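Local coordinates for protein carbonic anhydrase (Sordaria macrospora, PDB 4O1J) that probably catalyses the reversible hydration of carbon dioxide to hydrogencarbonate and a proton, as a zinc-dependent beta-class carbonic anhydrase, at residues 120-125 with 156-161; 143-148 with 163-168; 193-198 with 202-207. All blocks are in the same frame, centred on the assembly; numbering follows the deposited sequence.

Contact 1: residues 120-125 with 156-161; sequences GALSDG and KERVIR
L122, in the last turn of helix 116-122, reaches across with one methyl, CD1, to the flank of helix 155-176 where R158 passes into V159. The backbones stand 7.4 Å apart between L122 CA and V159 CA, and the leucine side chain bridges that interval. Its CG lies anti to the carbonyl carbon (chi1 -77°) and the chain runs on extended through chi2 (172°), which carries CD1 to the far end, against the helix. There the methyl meets backbone as much as side chain: L122 CD1 is 3.7 Å from V159 CA and 3.8 Å from R158 O, both plain van der Waals contacts.

The two flanking side chains form a shallow notch round this methyl. V159 offers a single branch, CG2, 3.8 Å from L122 CD1; leucine and valine run at a slant to each other and touch methyl to methyl. On the other side of the notch R158 brings only the aliphatic base of its chain, CG lying 4.0 Å from L122 CD1. Farther out the arginine bends at chi3 (-62°), and its guanidinium makes weak hydrogen bonds to the carbonyl oxygens of L149 and I152. The contact is one of dispersion, without a polar bond between the segments, although one partner carries a charge. Directly after L122 the helix ends: S123 leaves helical geometry and its OG donates to G120 O at 3.0 Å.

R142 and L149 also touch L122, placing it among several helices. V159 is buried, with its side chain about 5 Å from that of the zinc ligand C115. The arrangement is a helix-helix contact beside the metal site of a beta-class carbonic anhydrase, joining the helix that directly follows C115 to the long helix 155-176.

Contact 2: residues 143-148 with 163-168; sequences YNHAEE and AQLNVE
L165 and H145 meet from opposite directions, a leucine methyl over an imidazole face. L165 makes the whole of the share that 163-168 has in the contact. With CG anti to the carbonyl carbon (chi1 -66°), it sends CD1 over the H145 ring, 4.0 Å from the centroid and 26° off the normal, a CH-pi contact displaced toward the CG side of the ring, where L165 CD1 is 3.6 Å from H145 CG. The other methyl, CD2, lies farther along the imidazole, 4.1 Å from H145 CD2.

H145 occupies the N-cap position of helix 146-151, in the break after helix 136-144, so the contact sets the junction of two short helices against the long helix 155-176. The ring is also held at ND1, hydrogen-bonded to V141 O, and V141 itself touches L165. With an alanine in place of H145, L165 CD1 would probably lose the flat surface beneath it and V141 O its partner at ND1. E148 only grazes the leucine, OE2 4.4 Å from L165 CD1, while its OE1 forms a salt bridge with R161.

E168, one turn on from L165, brings its own OE1 to 6.0 Å from H145 NE2, near but not in contact.

Contact 3: residues 193-198 with 202-207; sequences GVFFDI and RIKELG
An antiparallel beta hairpin joins strand 190-197 to strand 202-206, the latter at the edge of this chain's mixed sheet. F195 and K204 form the central hydrogen-bonded pair: F195 N donates to K204 O and K204 N to F195 O, each at 2.9 Å. L206 N gives G193 O a nearly straight bond (172° at the hydrogen), and a water links the same oxygen to G207 N. Toward the turn D197 N bonds R202 O, but the return bond is weak.

On one face I203 fits between two neighbours: its CG2 meets V194 CB at 3.7 Å, and its CG1 comes to the edge of the F196 ring, 3.6 Å from CD1. On the other face K204 runs extended beside F195, bringing CE 3.9 Å from F195 CD2. L206, farther along, lays CD2 3.9 Å from F195 CB. Helix 155-176 covers the side chains of F195, K204 and L206 through I160, Q164 and V167; I203 and E205 pack on a third subunit. D197 OD2 lies in plane at the F195 ring edge, 4.8 Å from K204 NZ, where opposite charges may attract weakly without pairing. Backbone bonds fix the register, and apolar contacts on both faces add to them.

In the fold
Helix 155-176 connects all three contacts. Contacts 1 and 2, with centres 10 Å apart, use parts of it about two turns apart and are tied by a salt bridge, R161 NE to E148 OE1 at 2.8 Å. The same helix meets the hairpin of contact 3: I160 CG2 is 3.6 Å from F195 CZ, and V167 CG1 is 3.7 Å from L206 CD1. Along the chain the segments of contacts 1 and 2 alternate, and contact 3 follows. The zinc ion, bound by C56, H112 and C115, lies about 8 Å from the V159 side chain, about 9 Å from that of F195 and about 14 Å from that of L165; by these side chains, contact 2 lies farthest away.

Contact 1: residues 120-125 with 156-161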
loop_
_atom_site.group_PDB
_atom_site.type_symbol
_atom_site.label_atom_id
_atom_site.label_comp_id
_atom_site.label_asym_id
_atom_site.label_seq_id
_atom_site.Cartn_x
_atom_site.Cartn_y
_atom_site.Cartn_z
ATOM N N GLY A 120 -3.157 -9.258 -19.319
ATOM C CA GLY A 120 -3.086 -10.089 -18.134
ATOM C C GLY A 120 -4.430 -10.142 -17.442
ATOM O O GLY A 120 -4.854 -11.193 -16.962
ATOM N N ALA A 121 -5.113 -9.003 -17.400
ATOM C CA ALA A 121 -6.428 -8.942 -16.775
ATOM C C ALA A 121 -7.459 -9.701 -17.604
ATOM O O ALA A 121 -8.423 -10.239 -17.063
ATOM C CB ALA A 121 -6.858 -7.497 -16.592
ATOM N N LEU A 122 -7.242 -9.765 -18.916
ATOM C CA LEU A 122 -8.168 -10.483 -19.790
ATOM C C LEU A 122 -7.999 -12.004 -19.738
ATOM O O LEU A 122 -8.960 -12.746 -19.946
ATOM C CB LEU A 122 -8.018 -9.991 -21.232
ATOM C CG LEU A 122 -8.663 -8.636 -21.532
ATOM C CD1 LEU A 122 -8.285 -8.169 -22.927
ATOM C CD2 LEU A 122 -10.180 -8.713 -21.387
ATOM N N SER A 123 -6.788 -12.475 -19.456
ATOM C CA SER A 123 -6.574 -13.913 -19.322
ATOM C C SER A 123 -7.155 -14.387 -17.993
ATOM O O SER A 123 -7.455 -13.578 -17.111
ATOM C CB SER A 123 -5.094 -14.273 -19.422
ATOM O OG SER A 123 -4.387 -13.844 -18.277
ATOM N N ASP A 124 -7.357 -15.690 -17.861
ATOM C CA ASP A 124 -7.911 -16.233 -16.626
ATOM C C ASP A 124 -6.922 -17.023 -15.775
ATOM O O ASP A 124 -7.313 -17.666 -14.799
ATOM C CB ASP A 124 -9.130 -17.086 -16.937
ATOM C CG ASP A 124 -10.400 -16.280 -16.896
ATOM O OD1 ASP A 124 -10.829 -15.916 -15.778
ATOM O OD2 ASP A 124 -10.954 -15.993 -17.976
ATOM N N GLY A 125 -5.645 -16.966 -16.132
ATOM C CA GLY A 125 -4.641 -17.679 -15.370
ATOM C C GLY A 125 -4.080 -16.795 -14.278
ATOM O O GLY A 125 -4.225 -15.577 -14.328
ATOM N N LYS A 156 -6.543 -7.834 -30.196
ATOM C CA LYS A 156 -5.829 -6.583 -29.965
ATOM C C LYS A 156 -6.797 -5.444 -29.648
ATOM O O LYS A 156 -6.475 -4.544 -28.867
ATOM C CB LYS A 156 -4.980 -6.233 -31.186
ATOM C CG LYS A 156 -3.815 -7.173 -31.408
ATOM C CD LYS A 156 -3.037 -6.810 -32.668
ATOM C CE LYS A 156 -1.839 -7.734 -32.864
ATOM N NZ LYS A 156 -0.999 -7.349 -34.041
ATOM N N GLU A 157 -7.998 -5.520 -30.218
ATOM C CA GLU A 157 -9.019 -4.499 -29.997
ATOM C C GLU A 157 -9.728 -4.751 -28.666
ATOM O O GLU A 157 -10.311 -3.838 -28.070
ATOM C CB GLU A 157 -10.025 -4.473 -31.153
ATOM C CG GLU A 157 -9.451 -4.003 -32.494
ATOM C CD GLU A 157 -8.884 -2.587 -32.446
ATOM O OE1 GLU A 157 -9.492 -1.725 -31.778
ATOM O OE2 GLU A 157 -7.832 -2.331 -33.080
ATOM N N ARG A 158 -9.655 -5.990 -28.192
ATOM C CA ARG A 158 -10.208 -6.335 -26.892
ATOM C C ARG A 158 -9.273 -5.792 -25.812
ATOM O O ARG A 158 -9.719 -5.221 -24.806
ATOM C CB ARG A 158 -10.381 -7.853 -26.748
ATOM C CG ARG A 158 -11.276 -8.269 -25.589
ATOM C CD ARG A 158 -11.325 -9.781 -25.401
ATOM N NE ARG A 158 -11.884 -10.479 -26.555
ATOM C CZ ARG A 158 -11.188 -11.291 -27.345
ATOM N NH1 ARG A 158 -9.900 -11.511 -27.108
ATOM N NH2 ARG A 158 -11.776 -11.887 -28.373
ATOM N N VAL A 159 -7.971 -5.956 -26.041
ATOM C CA VAL A 159 -6.966 -5.436 -25.119
ATOM C C VAL A 159 -7.013 -3.909 -25.089
ATOM O O VAL A 159 -6.964 -3.295 -24.013
ATOM C CB VAL A 159 -5.560 -5.920 -25.504
ATOM C CG1 VAL A 159 -4.491 -5.187 -24.696
ATOM C CG2 VAL A 159 -5.463 -7.425 -25.313
ATOM N N ILE A 160 -7.155 -3.306 -26.270
ATOM C CA ILE A 160 -7.284 -1.855 -26.377
ATOM C C ILE A 160 -8.525 -1.393 -25.614
ATOM O O ILE A 160 -8.474 -0.427 -24.840
ATOM C CB ILE A 160 -7.378 -1.392 -27.862
ATOM C CG1 ILE A 160 -6.027 -1.534 -28.566
ATOM C CG2 ILE A 160 -7.834 0.056 -27.958
ATOM C CD1 ILE A 160 -6.081 -1.246 -30.043
ATOM N N ARG A 161 -9.630 -2.111 -25.798
ATOM C CA ARG A 161 -10.879 -1.711 -25.164
ATOM C C ARG A 161 -10.788 -1.774 -23.640
ATOM O O ARG A 161 -11.148 -0.811 -22.947
ATOM C CB ARG A 161 -12.033 -2.579 -25.653
ATOM C CG ARG A 161 -13.371 -2.105 -25.147
ATOM C CD ARG A 161 -13.566 -0.647 -25.538
ATOM N NE ARG A 161 -14.739 -0.057 -24.903
ATOM C CZ ARG A 161 -14.908 1.249 -24.707
ATOM N NH1 ARG A 161 -13.963 2.107 -25.076
ATOM N NH2 ARG A 161 -16.013 1.694 -24.116
#

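Contact 2: residues 143-148 with 163-168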
loop_
_atom_site.group_PDB
_atom_site.type_symbol
_atom_site.label_atom_id
_atom_site.label_comp_id
_atom_site.label_asym_id
_atom_site.label_seq_id
_atom_site.Cartn_x
_atom_site.Cartn_y
_atom_site.Cartn_z
ATOM N N TYR A 143 -14.782 -7.826 -15.365
ATOM C CA TYR A 143 -15.988 -8.526 -14.944
ATOM C C TYR A 143 -17.246 -7.723 -15.241
ATOM O O TYR A 143 -18.286 -8.285 -15.580
ATOM C CB TYR A 143 -15.925 -8.821 -13.446
ATOM C CG TYR A 143 -14.795 -9.741 -13.030
ATOM C CD1 TYR A 143 -14.205 -10.615 -13.940
ATOM C CD2 TYR A 143 -14.324 -9.741 -11.719
ATOM C CE1 TYR A 143 -13.176 -11.460 -13.555
ATOM C CE2 TYR A 143 -13.296 -10.583 -11.324
ATOM C CZ TYR A 143 -12.725 -11.441 -12.245
ATOM O OH TYR A 143 -11.703 -12.281 -11.860
ATOM N N ASN A 144 -17.149 -6.404 -15.113
ATOM C CA ASN A 144 -18.315 -5.543 -15.266
ATOM C C ASN A 144 -18.620 -5.206 -16.721
ATOM O O ASN A 144 -19.688 -4.682 -17.031
ATOM C CB ASN A 144 -18.120 -4.243 -14.482
ATOM C CG ASN A 144 -17.873 -4.479 -13.004
ATOM O OD1 ASN A 144 -18.257 -5.513 -12.456
ATOM N ND2 ASN A 144 -17.226 -3.515 -12.350
ATOM N N HIS A 145 -17.687 -5.520 -17.614
ATOM C CA HIS A 145 -17.886 -5.278 -19.039
ATOM C C HIS A 145 -17.626 -6.542 -19.840
ATOM O O HIS A 145 -17.260 -6.476 -21.015
ATOM C CB HIS A 145 -16.988 -4.146 -19.532
ATOM C CG HIS A 145 -17.190 -2.859 -18.795
ATOM N ND1 HIS A 145 -16.675 -2.637 -17.536
ATOM C CD2 HIS A 145 -17.878 -1.744 -19.126
ATOM C CE1 HIS A 145 -17.023 -1.428 -17.130
ATOM N NE2 HIS A 145 -17.756 -0.866 -18.074
ATOM N N ALA A 146 -17.814 -7.690 -19.194
ATOM C CA ALA A 146 -17.496 -8.974 -19.801
ATOM C C ALA A 146 -18.268 -9.192 -21.099
ATOM O O ALA A 146 -17.723 -9.733 -22.053
ATOM C CB ALA A 146 -17.775 -10.101 -18.825
ATOM N N GLU A 147 -19.527 -8.764 -21.138
ATOM C CA GLU A 147 -20.327 -8.899 -22.355
ATOM C C GLU A 147 -19.700 -8.166 -23.532
ATOM O O GLU A 147 -19.560 -8.732 -24.619
ATOM C CB GLU A 147 -21.749 -8.390 -22.144
ATOM C CG GLU A 147 -22.577 -9.222 -21.185
ATOM C CD GLU A 147 -24.026 -8.763 -21.134
ATOM O OE1 GLU A 147 -24.680 -8.734 -22.205
ATOM O OE2 GLU A 147 -24.506 -8.427 -20.026
ATOM N N GLU A 148 -19.339 -6.903 -23.315
ATOM C CA GLU A 148 -18.763 -6.078 -24.370
ATOM C C GLU A 148 -17.393 -6.593 -24.776
ATOM O O GLU A 148 -17.073 -6.678 -25.966
ATOM C CB GLU A 148 -18.642 -4.622 -23.932
ATOM C CG GLU A 148 -17.759 -3.799 -24.859
ATOM C CD GLU A 148 -17.594 -2.369 -24.398
ATOM O OE1 GLU A 148 -17.061 -1.551 -25.184
ATOM O OE2 GLU A 148 -18.002 -2.065 -23.254
ATOM N N ALA A 163 -8.191 -1.573 -21.924
ATOM C CA ALA A 163 -7.257 -0.527 -21.488
ATOM C C ALA A 163 -7.932 0.853 -21.418
ATOM O O ALA A 163 -7.659 1.654 -20.501
ATOM C CB ALA A 163 -6.056 -0.484 -22.401
ATOM N N GLN A 164 -8.840 1.108 -22.361
ATOM C CA GLN A 164 -9.603 2.359 -22.373
ATOM C C GLN A 164 -10.610 2.442 -21.225
ATOM O O GLN A 164 -10.803 3.512 -20.617
ATOM C CB GLN A 164 -10.333 2.526 -23.702
ATOM C CG GLN A 164 -9.421 2.537 -24.911
ATOM C CD GLN A 164 -10.193 2.609 -26.203
ATOM O OE1 GLN A 164 -11.319 2.123 -26.292
ATOM N NE2 GLN A 164 -9.600 3.229 -27.213
ATOM N N LEU A 165 -11.255 1.315 -20.931
ATOM C CA LEU A 165 -12.197 1.266 -19.821
ATOM C C LEU A 165 -11.425 1.490 -18.533
ATOM O O LEU A 165 -11.927 2.114 -17.588
ATOM C CB LEU A 165 -12.936 -0.071 -19.775
ATOM C CG LEU A 165 -13.891 -0.394 -20.924
ATOM C CD1 LEU A 165 -14.359 -1.835 -20.821
ATOM C CD2 LEU A 165 -15.069 0.557 -20.925
ATOM N N ASN A 166 -10.189 0.999 -18.513
ATOM C CA ASN A 166 -9.317 1.209 -17.368
ATOM C C ASN A 166 -8.980 2.687 -17.179
ATOM O O ASN A 166 -8.977 3.196 -16.045
ATOM C CB ASN A 166 -8.035 0.396 -17.526
ATOM C CG ASN A 166 -7.111 0.539 -16.340
ATOM O OD1 ASN A 166 -7.478 0.213 -15.211
ATOM N ND2 ASN A 166 -5.899 1.030 -16.589
ATOM N N VAL A 167 -8.727 3.385 -18.284
ATOM C CA VAL A 167 -8.513 4.826 -18.194
ATOM C C VAL A 167 -9.743 5.529 -17.634
ATOM O O VAL A 167 -9.628 6.410 -16.780
ATOM C CB VAL A 167 -8.176 5.448 -19.560
ATOM C CG1 VAL A 167 -8.078 6.973 -19.451
ATOM C CG2 VAL A 167 -6.888 4.875 -20.086
ATOM N N GLU A 168 -10.918 5.137 -18.114
ATOM C CA GLU A 168 -12.158 5.759 -17.652
ATOM C C GLU A 168 -12.361 5.575 -16.136
ATOM O O GLU A 168 -12.727 6.527 -15.406
ATOM C CB GLU A 168 -13.345 5.190 -18.438
ATOM C CG GLU A 168 -13.453 5.756 -19.856
ATOM C CD GLU A 168 -14.417 4.981 -20.746
ATOM O OE1 GLU A 168 -15.064 4.036 -20.245
ATOM O OE2 GLU A 168 -14.526 5.315 -21.950
#

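Contact 3: residues 193-198 with 202-207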
loop_
_atom_site.group_PDB
_atom_site.type_symbol
_atom_site.label_atom_id
_atom_site.label_comp_id
_atom_site.label_asym_id
_atom_site.label_seq_id
_atom_site.Cartn_x
_atom_site.Cartn_y
_atom_site.Cartn_z
ATOM N N GLY A 193 -8.577 12.202 -19.666
ATOM C CA GLY A 193 -8.311 10.805 -19.942
ATOM C C GLY A 193 -7.887 10.667 -21.389
ATOM O O GLY A 193 -8.617 11.071 -22.295
ATOM N N VAL A 194 -6.683 10.155 -21.617
ATOM C CA VAL A 194 -6.210 10.011 -22.984
ATOM C C VAL A 194 -5.739 8.593 -23.299
ATOM O O VAL A 194 -5.544 7.747 -22.412
ATOM C CB VAL A 194 -5.053 10.989 -23.302
ATOM C CG1 VAL A 194 -5.466 12.430 -23.020
ATOM C CG2 VAL A 194 -3.815 10.619 -22.513
ATOM N N PHE A 195 -5.536 8.361 -24.588
ATOM C CA PHE A 195 -5.121 7.063 -25.074
ATOM C C PHE A 195 -4.037 7.194 -26.146
ATOM O O PHE A 195 -4.219 7.848 -27.178
ATOM C CB PHE A 195 -6.321 6.287 -25.616
ATOM C CG PHE A 195 -6.073 4.819 -25.734
ATOM C CD1 PHE A 195 -6.092 4.012 -24.609
ATOM C CD2 PHE A 195 -5.806 4.248 -26.963
ATOM C CE1 PHE A 195 -5.848 2.663 -24.709
ATOM C CE2 PHE A 195 -5.566 2.900 -27.072
ATOM C CZ PHE A 195 -5.588 2.103 -25.947
ATOM N N PHE A 196 -2.905 6.563 -25.868
ATOM C CA PHE A 196 -1.755 6.545 -26.747
ATOM C C PHE A 196 -1.788 5.283 -27.585
ATOM O O PHE A 196 -1.602 4.176 -27.072
ATOM C CB PHE A 196 -0.468 6.609 -25.926
ATOM C CG PHE A 196 0.785 6.413 -26.730
ATOM C CD1 PHE A 196 1.132 7.311 -27.734
ATOM C CD2 PHE A 196 1.625 5.339 -26.471
ATOM C CE1 PHE A 196 2.291 7.142 -28.469
ATOM C CE2 PHE A 196 2.782 5.160 -27.199
ATOM C CZ PHE A 196 3.118 6.064 -28.203
ATOM N N ASP A 197 -2.013 5.454 -28.882
ATOM C CA ASP A 197 -2.065 4.320 -29.778
ATOM C C ASP A 197 -0.694 4.130 -30.420
ATOM O O ASP A 197 -0.286 4.910 -31.277
ATOM C CB ASP A 197 -3.149 4.529 -30.824
ATOM C CG ASP A 197 -3.840 3.244 -31.190
ATOM O OD1 ASP A 197 -3.279 2.494 -32.020
ATOM O OD2 ASP A 197 -4.935 2.981 -30.633
ATOM N N ILE A 198 0.010 3.086 -30.001
ATOM C CA ILE A 198 1.408 2.889 -30.374
ATOM C C ILE A 198 1.610 2.676 -31.873
ATOM O O ILE A 198 2.596 3.146 -32.445
ATOM C CB ILE A 198 2.015 1.700 -29.600
ATOM C CG1 ILE A 198 1.865 1.935 -28.095
ATOM C CG2 ILE A 198 3.478 1.502 -29.956
ATOM C CD1 ILE A 198 2.504 0.881 -27.239
ATOM N N ARG A 202 0.064 8.275 -32.065
ATOM C CA ARG A 202 -0.782 9.423 -31.751
ATOM C C ARG A 202 -1.554 9.239 -30.438
ATOM O O ARG A 202 -1.872 8.118 -30.030
ATOM C CB ARG A 202 -1.756 9.698 -32.907
ATOM C CG ARG A 202 -1.300 10.795 -33.884
ATOM C CD ARG A 202 -0.396 10.248 -34.992
ATOM N NE ARG A 202 0.210 11.309 -35.805
ATOM C CZ ARG A 202 0.847 11.112 -36.961
ATOM N NH1 ARG A 202 1.366 12.144 -37.616
ATOM N NH2 ARG A 202 0.974 9.888 -37.464
ATOM N N ILE A 203 -1.847 10.358 -29.785
ATOM C CA ILE A 203 -2.611 10.374 -28.545
ATOM C C ILE A 203 -3.968 11.020 -28.793
ATOM O O ILE A 203 -4.051 12.089 -29.406
ATOM C CB ILE A 203 -1.887 11.145 -27.424
ATOM C CG1 ILE A 203 -0.655 10.382 -26.942
ATOM C CG2 ILE A 203 -2.821 11.394 -26.258
ATOM C CD1 ILE A 203 0.340 11.258 -26.201
ATOM N N LYS A 204 -5.032 10.354 -28.355
ATOM C CA LYS A 204 -6.379 10.880 -28.525
ATOM C C LYS A 204 -7.042 11.072 -27.167
ATOM O O LYS A 204 -6.647 10.449 -26.181
ATOM C CB LYS A 204 -7.215 9.942 -29.395
ATOM C CG LYS A 204 -7.300 8.517 -28.871
ATOM C CD LYS A 204 -8.320 7.691 -29.645
ATOM C CE LYS A 204 -8.190 6.207 -29.322
ATOM N NZ LYS A 204 -9.041 5.350 -30.196
ATOM N N GLU A 205 -8.042 11.943 -27.114
ATOM C CA GLU A 205 -8.827 12.110 -25.898
ATOM C C GLU A 205 -9.926 11.060 -25.842
ATOM O O GLU A 205 -10.529 10.745 -26.860
ATOM C CB GLU A 205 -9.428 13.511 -25.827
ATOM C CG GLU A 205 -8.404 14.616 -25.826
ATOM C CD GLU A 205 -9.044 15.986 -25.793
ATOM O OE1 GLU A 205 -9.965 16.191 -24.974
ATOM O OE2 GLU A 205 -8.616 16.865 -26.573
ATOM N N LEU A 206 -10.198 10.523 -24.658
ATOM C CA LEU A 206 -11.260 9.526 -24.528
ATOM C C LEU A 206 -12.607 10.154 -24.188
ATOM O O LEU A 206 -13.636 9.489 -24.252
ATOM C CB LEU A 206 -10.893 8.485 -23.477
ATOM C CG LEU A 206 -9.767 7.556 -23.934
ATOM C CD1 LEU A 206 -9.387 6.577 -22.842
ATOM C CD2 LEU A 206 -10.164 6.828 -25.209
ATOM N N GLY A 207 -12.592 11.435 -23.832
ATOM C CA GLY A 207 -13.813 12.172 -23.559
ATOM C C GLY A 207 -14.268 12.003 -22.126
ATOM O O GLY A 207 -15.448 12.156 -21.817
HETATM O O HOH W 1 -10.907 13.092 -22.871
#